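PDB 4P8B: TRAP-type transporter, periplasmic component from Cupriavidus necator, which binds (S)-2-acetolactate and probably passes it on as the periplasmic solute-binding component of a TRAP-type transporter. Local coordinates for residues M117-V131 and D330-R342. Sequence-based numbering, arbitrary orientation.
Sequences MPDYKALDALTQGEV and DLVTKAEGAIAKR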
HETATM    1  N   MSE A 117     -13.007  -4.715  -1.234  1.00  9.01           N
HETATM    2  CA  MSE A 117     -12.627  -5.087  -2.595  1.00  8.84           C
HETATM    3  C   MSE A 117     -12.410  -6.592  -2.741  1.00  9.95           C
HETATM    4  O   MSE A 117     -11.455  -7.134  -2.189  1.00 10.82           O
HETATM    5  CB  MSE A 117     -11.325  -4.384  -2.966  1.00 10.24           C
HETATM    6  CG  MSE A 117     -11.422  -2.873  -2.969  1.00 10.59           C
HETATM    7 SE   MSE A 117      -9.768  -1.974  -3.352  0.85 10.20          SE
HETATM    8  CE  MSE A 117      -8.813  -2.379  -1.711  1.00 10.85           C
ATOM      9  N   PRO A 118     -13.255  -7.272  -3.517  1.00  9.38           N
ATOM     10  CA  PRO A 118     -13.103  -8.737  -3.612  1.00 13.15           C
ATOM     11  C   PRO A 118     -11.919  -9.223  -4.444  1.00 15.55           C
ATOM     12  O   PRO A 118     -11.472 -10.356  -4.254  1.00 17.90           O
ATOM     13  CB  PRO A 118     -14.393  -9.194  -4.297  1.00 13.46           C
ATOM     14  CG  PRO A 118     -15.375  -8.129  -4.030  1.00 17.98           C
ATOM     15  CD  PRO A 118     -14.587  -6.829  -3.962  1.00 11.48           C
ATOM     16  N   ASP A 119     -11.415  -8.405  -5.354  1.00 12.34           N
ATOM     17  CA  ASP A 119     -10.437  -8.883  -6.318  1.00 13.41           C
ATOM     18  C   ASP A 119      -9.736  -7.700  -7.007  1.00 12.89           C
ATOM     19  O   ASP A 119     -10.005  -6.533  -6.698  1.00 11.06           O
ATOM     20  CB  ASP A 119     -11.111  -9.821  -7.340  1.00 13.58           C
ATOM     21  CG  ASP A 119     -12.339  -9.207  -7.997  1.00 13.87           C
ATOM     22  OD1 ASP A 119     -12.384  -7.977  -8.213  1.00 13.99           O
ATOM     23  OD2 ASP A 119     -13.261  -9.965  -8.360  1.00 17.50           O
ATOM     24  N   TYR A 120      -8.813  -7.994  -7.919  1.00 10.83           N
ATOM     25  CA  TYR A 120      -8.055  -6.955  -8.608  1.00 12.43           C
ATOM     26  C   TYR A 120      -8.957  -6.093  -9.482  1.00 12.92           C
ATOM     27  O   TYR A 120      -8.719  -4.898  -9.618  1.00 13.23           O
ATOM     28  CB  TYR A 120      -6.908  -7.568  -9.432  1.00 14.47           C
ATOM     29  CG  TYR A 120      -5.888  -8.231  -8.530  1.00 13.46           C
ATOM     30  CD1 TYR A 120      -4.970  -7.481  -7.809  1.00 10.37           C
ATOM     31  CD2 TYR A 120      -5.898  -9.604  -8.345  1.00 15.04           C
ATOM     32  CE1 TYR A 120      -4.079  -8.081  -6.964  1.00 10.37           C
ATOM     33  CE2 TYR A 120      -4.997 -10.227  -7.485  1.00 14.91           C
ATOM     34  CZ  TYR A 120      -4.090  -9.456  -6.796  1.00 12.60           C
ATOM     35  OH  TYR A 120      -3.199 -10.077  -5.931  1.00 13.67           O
ATOM     36  N   LYS A 121      -9.989  -6.689 -10.069  1.00 12.77           N
ATOM     37  CA  LYS A 121     -10.925  -5.940 -10.902  1.00 12.70           C
ATOM     38  C   LYS A 121     -11.584  -4.851 -10.054  1.00 12.63           C
ATOM     39  O   LYS A 121     -11.863  -3.756 -10.546  1.00 13.19           O
ATOM     40  CB  LYS A 121     -11.965  -6.878 -11.509  1.00 17.23           C
ATOM     41  CG  LYS A 121     -12.614  -6.338 -12.771  1.00 25.78           C
ATOM     42  CD  LYS A 121     -13.341  -7.448 -13.547  1.00 30.23           C
ATOM     43  CE  LYS A 121     -13.907  -6.935 -14.853  1.00 35.71           C
ATOM     44  NZ  LYS A 121     -14.662  -7.995 -15.587  1.00 37.09           N
ATOM     45  N   ALA A 122     -11.810  -5.133  -8.782  1.00 11.20           N
ATOM     46  CA  ALA A 122     -12.437  -4.177  -7.878  1.00 12.05           C
ATOM     47  C   ALA A 122     -11.496  -3.033  -7.565  1.00 10.93           C
ATOM     48  O   ALA A 122     -11.911  -1.877  -7.556  1.00 11.48           O
ATOM     49  CB  ALA A 122     -12.894  -4.873  -6.603  1.00 12.60           C
ATOM     50  N   LEU A 123     -10.234  -3.332  -7.293  1.00  9.46           N
ATOM     51  CA  LEU A 123      -9.277  -2.284  -7.038  1.00 11.01           C
ATOM     52  C   LEU A 123      -9.137  -1.385  -8.266  1.00 12.81           C
ATOM     53  O   LEU A 123      -9.130  -0.146  -8.159  1.00 11.11           O
ATOM     54  CB  LEU A 123      -7.930  -2.922  -6.645  1.00 11.48           C
ATOM     55  CG  LEU A 123      -6.712  -2.023  -6.445  1.00 12.12           C
ATOM     56  CD1 LEU A 123      -6.999  -0.911  -5.480  1.00 13.81           C
ATOM     57  CD2 LEU A 123      -5.499  -2.823  -5.978  1.00 13.88           C
ATOM     58  N   ASP A 124      -9.031  -1.997  -9.442  1.00 11.82           N
ATOM     59  CA  ASP A 124      -8.883  -1.230 -10.673  1.00 11.42           C
ATOM     60  C   ASP A 124     -10.115  -0.372 -10.927  1.00 11.92           C
ATOM     61  O   ASP A 124     -10.004   0.722 -11.472  1.00 12.25           O
ATOM     62  CB  ASP A 124      -8.615  -2.159 -11.867  1.00 10.91           C
ATOM     63  CG  ASP A 124      -7.212  -2.756 -11.843  1.00 15.99           C
ATOM     64  OD1 ASP A 124      -6.319  -2.173 -11.193  1.00 15.51           O
ATOM     65  OD2 ASP A 124      -7.009  -3.783 -12.518  1.00 16.32           O
ATOM     66  N   ALA A 125     -11.298  -0.860 -10.556  1.00 12.08           N
ATOM     67  CA  ALA A 125     -12.521  -0.077 -10.736  1.00 11.09           C
ATOM     68  C   ALA A 125     -12.474   1.205  -9.922  1.00 11.56           C
ATOM     69  O   ALA A 125     -13.083   2.195 -10.308  1.00 12.57           O
ATOM     70  CB  ALA A 125     -13.744  -0.892 -10.382  1.00 13.18           C
ATOM     71  N   LEU A 126     -11.762   1.187  -8.814  1.00 11.88           N
ATOM     72  CA  LEU A 126     -11.600   2.383  -7.997  1.00 11.15           C
ATOM     73  C   LEU A 126     -10.536   3.298  -8.579  1.00 11.11           C
ATOM     74  O   LEU A 126     -10.804   4.468  -8.868  1.00 13.44           O
ATOM     75  CB  LEU A 126     -11.294   2.026  -6.548  1.00  9.56           C
ATOM     76  CG  LEU A 126     -12.308   1.105  -5.872  1.00 11.28           C
ATOM     77  CD1 LEU A 126     -11.997   1.020  -4.398  1.00 11.80           C
ATOM     78  CD2 LEU A 126     -13.710   1.588  -6.104  1.00 13.96           C
ATOM     79  N   THR A 127      -9.331   2.780  -8.768  1.00 11.30           N
ATOM     80  CA  THR A 127      -8.235   3.654  -9.161  1.00 11.73           C
ATOM     81  C   THR A 127      -8.449   4.229 -10.558  1.00 14.24           C
ATOM     82  O   THR A 127      -8.039   5.365 -10.836  1.00 14.27           O
ATOM     83  CB  THR A 127      -6.904   2.916  -9.151  1.00 12.87           C
ATOM     84  OG1 THR A 127      -6.996   1.821 -10.068  1.00 12.37           O
ATOM     85  CG2 THR A 127      -6.543   2.410  -7.741  1.00 12.40           C
ATOM     86  N   GLN A 128      -9.117   3.480 -11.439  1.00 13.29           N
ATOM     87  CA  GLN A 128      -9.278   3.903 -12.825  1.00 14.37           C
ATOM     88  C   GLN A 128     -10.608   4.612 -13.045  1.00 15.54           C
ATOM     89  O   GLN A 128     -10.890   5.030 -14.155  1.00 18.02           O
ATOM     90  CB  GLN A 128      -9.155   2.702 -13.772  1.00 16.27           C
ATOM     91  CG  GLN A 128      -7.817   2.005 -13.626  1.00 16.33           C
ATOM     92  CD  GLN A 128      -7.741   0.655 -14.303  1.00 22.62           C
ATOM     93  OE1 GLN A 128      -8.727   0.153 -14.839  1.00 21.40           O
ATOM     94  NE2 GLN A 128      -6.560   0.040 -14.248  1.00 22.04           N
ATOM     95  N   GLY A 129     -11.411   4.770 -11.991  1.00 15.40           N
ATOM     96  CA  GLY A 129     -12.743   5.338 -12.106  1.00 15.14           C
ATOM     97  C   GLY A 129     -12.952   6.630 -11.327  1.00 15.80           C
ATOM     98  O   GLY A 129     -11.993   7.329 -10.989  1.00 14.59           O
ATOM     99  N   GLU A 130     -14.206   6.967 -11.044  1.00 16.51           N
ATOM    100  CA  GLU A 130     -14.506   8.235 -10.403  1.00 16.97           C
ATOM    101  C   GLU A 130     -13.914   8.331  -8.998  1.00 16.88           C
ATOM    102  O   GLU A 130     -13.607   9.425  -8.524  1.00 15.42           O
ATOM    103  CB  GLU A 130     -16.021   8.503 -10.384  1.00 20.66           C
ATOM    104  CG  GLU A 130     -16.819   7.759  -9.339  1.00 29.21           C
ATOM    105  CD  GLU A 130     -18.324   8.004  -9.476  1.00 26.39           C
ATOM    106  OE1 GLU A 130     -18.727   9.176  -9.641  1.00 29.56           O
ATOM    107  OE2 GLU A 130     -19.091   7.018  -9.420  1.00 33.08           O
ATOM    108  N   VAL A 131     -13.738   7.205  -8.325  1.00 13.39           N
ATOM    109  CA  VAL A 131     -13.209   7.254  -6.978  1.00 13.16           C
ATOM    110  C   VAL A 131     -11.760   7.729  -7.022  1.00 14.04           C
ATOM    111  O   VAL A 131     -11.370   8.616  -6.257  1.00 13.31           O
ATOM    112  CB  VAL A 131     -13.331   5.909  -6.259  1.00 14.77           C
ATOM    113  CG1 VAL A 131     -12.498   5.894  -4.995  1.00 15.10           C
ATOM    114  CG2 VAL A 131     -14.785   5.638  -5.934  1.00 17.53           C
ATOM    115  N   ASP A 330     -20.456   9.335   0.863  1.00 15.37           N
ATOM    116  CA  ASP A 330     -20.751   9.394  -0.562  1.00 17.11           C
ATOM    117  C   ASP A 330     -19.625   8.849  -1.428  1.00 13.89           C
ATOM    118  O   ASP A 330     -19.862   8.248  -2.470  1.00 14.07           O
ATOM    119  CB  ASP A 330     -21.023  10.839  -1.001  1.00 17.23           C
ATOM    120  CG  ASP A 330     -22.218  11.459  -0.318  1.00 25.86           C
ATOM    121  OD1 ASP A 330     -23.084  10.709   0.179  1.00 24.19           O
ATOM    122  OD2 ASP A 330     -22.301  12.720  -0.309  1.00 26.26           O
ATOM    123  N   LEU A 331     -18.385   9.046  -0.995  1.00 14.76           N
ATOM    124  CA  LEU A 331     -17.254   8.527  -1.752  1.00 13.54           C
ATOM    125  C   LEU A 331     -17.196   7.017  -1.606  1.00 11.75           C
ATOM    126  O   LEU A 331     -16.955   6.313  -2.575  1.00 11.26           O
ATOM    127  CB  LEU A 331     -15.942   9.159  -1.279  1.00 14.32           C
ATOM    128  CG  LEU A 331     -14.660   8.720  -1.993  1.00 14.01           C
ATOM    129  CD1 LEU A 331     -14.718   9.112  -3.458  1.00 19.26           C
ATOM    130  CD2 LEU A 331     -13.434   9.317  -1.308  1.00 16.45           C
ATOM    131  N   VAL A 332     -17.457   6.530  -0.407  1.00 12.78           N
ATOM    132  CA  VAL A 332     -17.442   5.086  -0.178  1.00 11.35           C
ATOM    133  C   VAL A 332     -18.576   4.425  -0.940  1.00 12.55           C
ATOM    134  O   VAL A 332     -18.413   3.349  -1.526  1.00 12.67           O
ATOM    135  CB  VAL A 332     -17.504   4.781   1.322  1.00 12.88           C
ATOM    136  CG1 VAL A 332     -17.600   3.264   1.541  1.00 11.75           C
ATOM    137  CG2 VAL A 332     -16.261   5.335   2.024  1.00 14.10           C
ATOM    138  N   THR A 333     -19.719   5.096  -0.988  1.00 12.46           N
ATOM    139  CA  THR A 333     -20.838   4.555  -1.710  1.00 12.96           C
ATOM    140  C   THR A 333     -20.533   4.477  -3.212  1.00 13.23           C
ATOM    141  O   THR A 333     -20.864   3.493  -3.876  1.00 14.76           O
ATOM    142  CB  THR A 333     -22.058   5.399  -1.446  1.00 16.00           C
ATOM    143  OG1 THR A 333     -22.418   5.299  -0.061  1.00 18.89           O
ATOM    144  CG2 THR A 333     -23.212   4.939  -2.295  1.00 17.04           C
ATOM    145  N   LYS A 334     -19.870   5.501  -3.751  1.00 12.57           N
ATOM    146  CA  LYS A 334     -19.424   5.445  -5.144  1.00 14.69           C
ATOM    147  C   LYS A 334     -18.484   4.256  -5.380  1.00 12.19           C
ATOM    148  O   LYS A 334     -18.561   3.596  -6.421  1.00 12.74           O
ATOM    149  CB  LYS A 334     -18.737   6.758  -5.543  1.00 13.66           C
ATOM    150  CG  LYS A 334     -19.717   7.891  -5.742  1.00 17.92           C
ATOM    151  CD  LYS A 334     -19.018   9.224  -5.869  1.00 17.62           C
ATOM    152  CE  LYS A 334     -20.033  10.359  -6.026  1.00 21.67           C
ATOM    153  NZ  LYS A 334     -19.349  11.681  -6.194  1.00 29.88           N
ATOM    154  N   ALA A 335     -17.607   3.973  -4.417  1.00 12.20           N
ATOM    155  CA  ALA A 335     -16.690   2.840  -4.525  1.00 11.26           C
ATOM    156  C   ALA A 335     -17.470   1.529  -4.538  1.00 10.71           C
ATOM    157  O   ALA A 335     -17.208   0.645  -5.370  1.00 11.32           O
ATOM    158  CB  ALA A 335     -15.698   2.864  -3.389  1.00 10.38           C
ATOM    159  N   GLU A 336     -18.424   1.401  -3.624  1.00 11.32           N
ATOM    160  CA  GLU A 336     -19.261   0.197  -3.554  1.00 11.84           C
ATOM    161  C   GLU A 336     -19.940  -0.055  -4.883  1.00 12.27           C
ATOM    162  O   GLU A 336     -20.014  -1.182  -5.364  1.00 13.61           O
ATOM    163  CB  GLU A 336     -20.284   0.317  -2.425  1.00 12.15           C
ATOM    164  CG  GLU A 336     -19.666   0.324  -1.032  1.00 12.01           C
ATOM    165  CD  GLU A 336     -20.606   0.793   0.060  1.00 14.88           C
ATOM    166  OE1 GLU A 336     -21.727   1.259  -0.256  1.00 16.02           O
ATOM    167  OE2 GLU A 336     -20.242   0.697   1.251  1.00 14.56           O
ATOM    168  N   GLY A 337     -20.473   1.005  -5.480  1.00 12.62           N
ATOM    169  CA  GLY A 337     -21.153   0.866  -6.753  1.00 13.64           C
ATOM    170  C   GLY A 337     -20.250   0.514  -7.913  1.00 13.23           C
ATOM    171  O   GLY A 337     -20.599  -0.305  -8.755  1.00 14.18           O
ATOM    172  N   ALA A 338     -19.087   1.142  -7.966  1.00 13.20           N
ATOM    173  CA  ALA A 338     -18.110   0.825  -9.005  1.00 13.56           C
ATOM    174  C   ALA A 338     -17.683  -0.636  -8.938  1.00 12.48           C
ATOM    175  O   ALA A 338     -17.530  -1.304  -9.966  1.00 13.62           O
ATOM    176  CB  ALA A 338     -16.898   1.739  -8.872  1.00 13.98           C
ATOM    177  N   ILE A 339     -17.503  -1.128  -7.718  1.00 12.10           N
ATOM    178  CA  ILE A 339     -17.156  -2.518  -7.511  1.00 12.15           C
ATOM    179  C   ILE A 339     -18.312  -3.445  -7.938  1.00 13.28           C
ATOM    180  O   ILE A 339     -18.097  -4.424  -8.642  1.00 14.50           O
ATOM    181  CB  ILE A 339     -16.731  -2.721  -6.054  1.00 11.43           C
ATOM    182  CG1 ILE A 339     -15.400  -2.004  -5.843  1.00 10.62           C
ATOM    183  CG2 ILE A 339     -16.659  -4.193  -5.698  1.00 13.05           C
ATOM    184  CD1 ILE A 339     -15.057  -1.846  -4.389  1.00 12.69           C
ATOM    185  N   ALA A 340     -19.546  -3.106  -7.573  1.00 13.69           N
ATOM    186  CA  ALA A 340     -20.689  -3.928  -7.938  1.00 15.25           C
ATOM    187  C   ALA A 340     -20.855  -4.030  -9.449  1.00 17.46           C
ATOM    188  O   ALA A 340     -21.332  -5.050  -9.951  1.00 20.98           O
ATOM    189  CB  ALA A 340     -21.961  -3.378  -7.313  1.00 17.19           C
ATOM    190  N   LYS A 341     -20.482  -2.968 -10.171  1.00 15.97           N
ATOM    191  CA  LYS A 341     -20.653  -2.917 -11.619  1.00 17.78           C
ATOM    192  C   LYS A 341     -19.419  -3.349 -12.404  1.00 19.18           C
ATOM    193  O   LYS A 341     -19.426  -3.337 -13.636  1.00 22.58           O
ATOM    194  CB  LYS A 341     -21.060  -1.511 -12.050  1.00 19.01           C
ATOM    195  CG  LYS A 341     -22.390  -1.058 -11.502  1.00 22.25           C
ATOM    196  CD  LYS A 341     -22.681   0.361 -11.939  1.00 26.78           C
ATOM    197  CE  LYS A 341     -24.093   0.787 -11.586  1.00 38.49           C
ATOM    198  NZ  LYS A 341     -24.338   2.186 -12.034  1.00 40.70           N
ATOM    199  N   ARG A 342     -18.381  -3.775 -11.707  1.00 18.56           N
ATOM    200  CA  ARG A 342     -17.121  -4.079 -12.366  1.00 22.21           C
ATOM    201  C   ARG A 342     -17.220  -5.268 -13.319  1.00 29.08           C
ATOM    202  O   ARG A 342     -16.392  -5.358 -14.214  1.00 30.01           O
ATOM    203  CB  ARG A 342     -16.033  -4.339 -11.325  1.00 17.16           C
ATOM    204  CG  ARG A 342     -16.072  -5.711 -10.691  1.00 16.36           C
ATOM    205  CD  ARG A 342     -15.213  -5.763  -9.432  1.00 16.13           C
ATOM    206  NE  ARG A 342     -15.096  -7.098  -8.855  1.00 16.24           N
ATOM    207  CZ  ARG A 342     -16.059  -7.710  -8.172  1.00 19.59           C
ATOM    208  NH1 ARG A 342     -17.234  -7.120  -7.984  1.00 20.36           N
ATOM    209  NH2 ARG A 342     -15.852  -8.934  -7.693  1.00 22.03           N
ATOM    210  OXT ARG A 342     -18.080  -6.159 -13.240  1.00 25.61           O
TER
HETATM  211  O   HOH W   1     -20.323   4.458  -8.321  1.00 27.71           O
HETATM  212  O   HOH W   2     -17.885  11.353  -8.672  1.00 39.95           O
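Asp119 OD1 is gripped twice: Arg342 NE reaches it at 2.9 Å from the syn side, while Ala122 N donates to it nearly along the C-O direction. The second is a capping bond, with Asp119 the N-cap of helix 120-127, and with CG set between the backbone N and the carbonyl carbon (chi1 53°) the carboxylate can serve both partners. Arg342 NH2 completes a side-on, two-nitrogen salt bridge with a straight bond to Asp119 OD2 of 2.9 Å. Carboxylate and guanidinium planes stand 49° apart, and OD2 is met from above its own plane although it lies in that of the guanidinium. Arg342 NH1 donates to Ile339 O at 2.9 Å, while Arg342 N reaches the same oxygen from the opposite face of its plane. Pro118 CG covers one guanidinium face, and Arg342 CD lies 3.5 Å from Ala122 N.

Behind this polar end the N-to-C directions of 120-127 and 330-340 are 130° apart, and branched side chains pack on alanines of the facing helix. Ile339 wedges in between Pro118, Ala122 and Leu126, its CD1 4.0 Å from Met117 CG. Leu126 CD2 lies 3.6 Å from Ala335 CB, and Val131 CG2 rests on the same turn. At the far end Glu130 crosses Lys334 at about a right angle, and two waters link its carboxylate to Lys334 O and NZ.

The contact thus fastens the C-terminal helix to helix 120-127, which packs on strand 144-154 of the periplasmic-binding-protein fold. It does not line the pocket: the Met117 side chain is about 13 Å from the bound acetolactate. The two-nitrogen grip of Arg342 probably holds the carboxylate in the orientation the cap needs, and the positive charge should favour its ionised form.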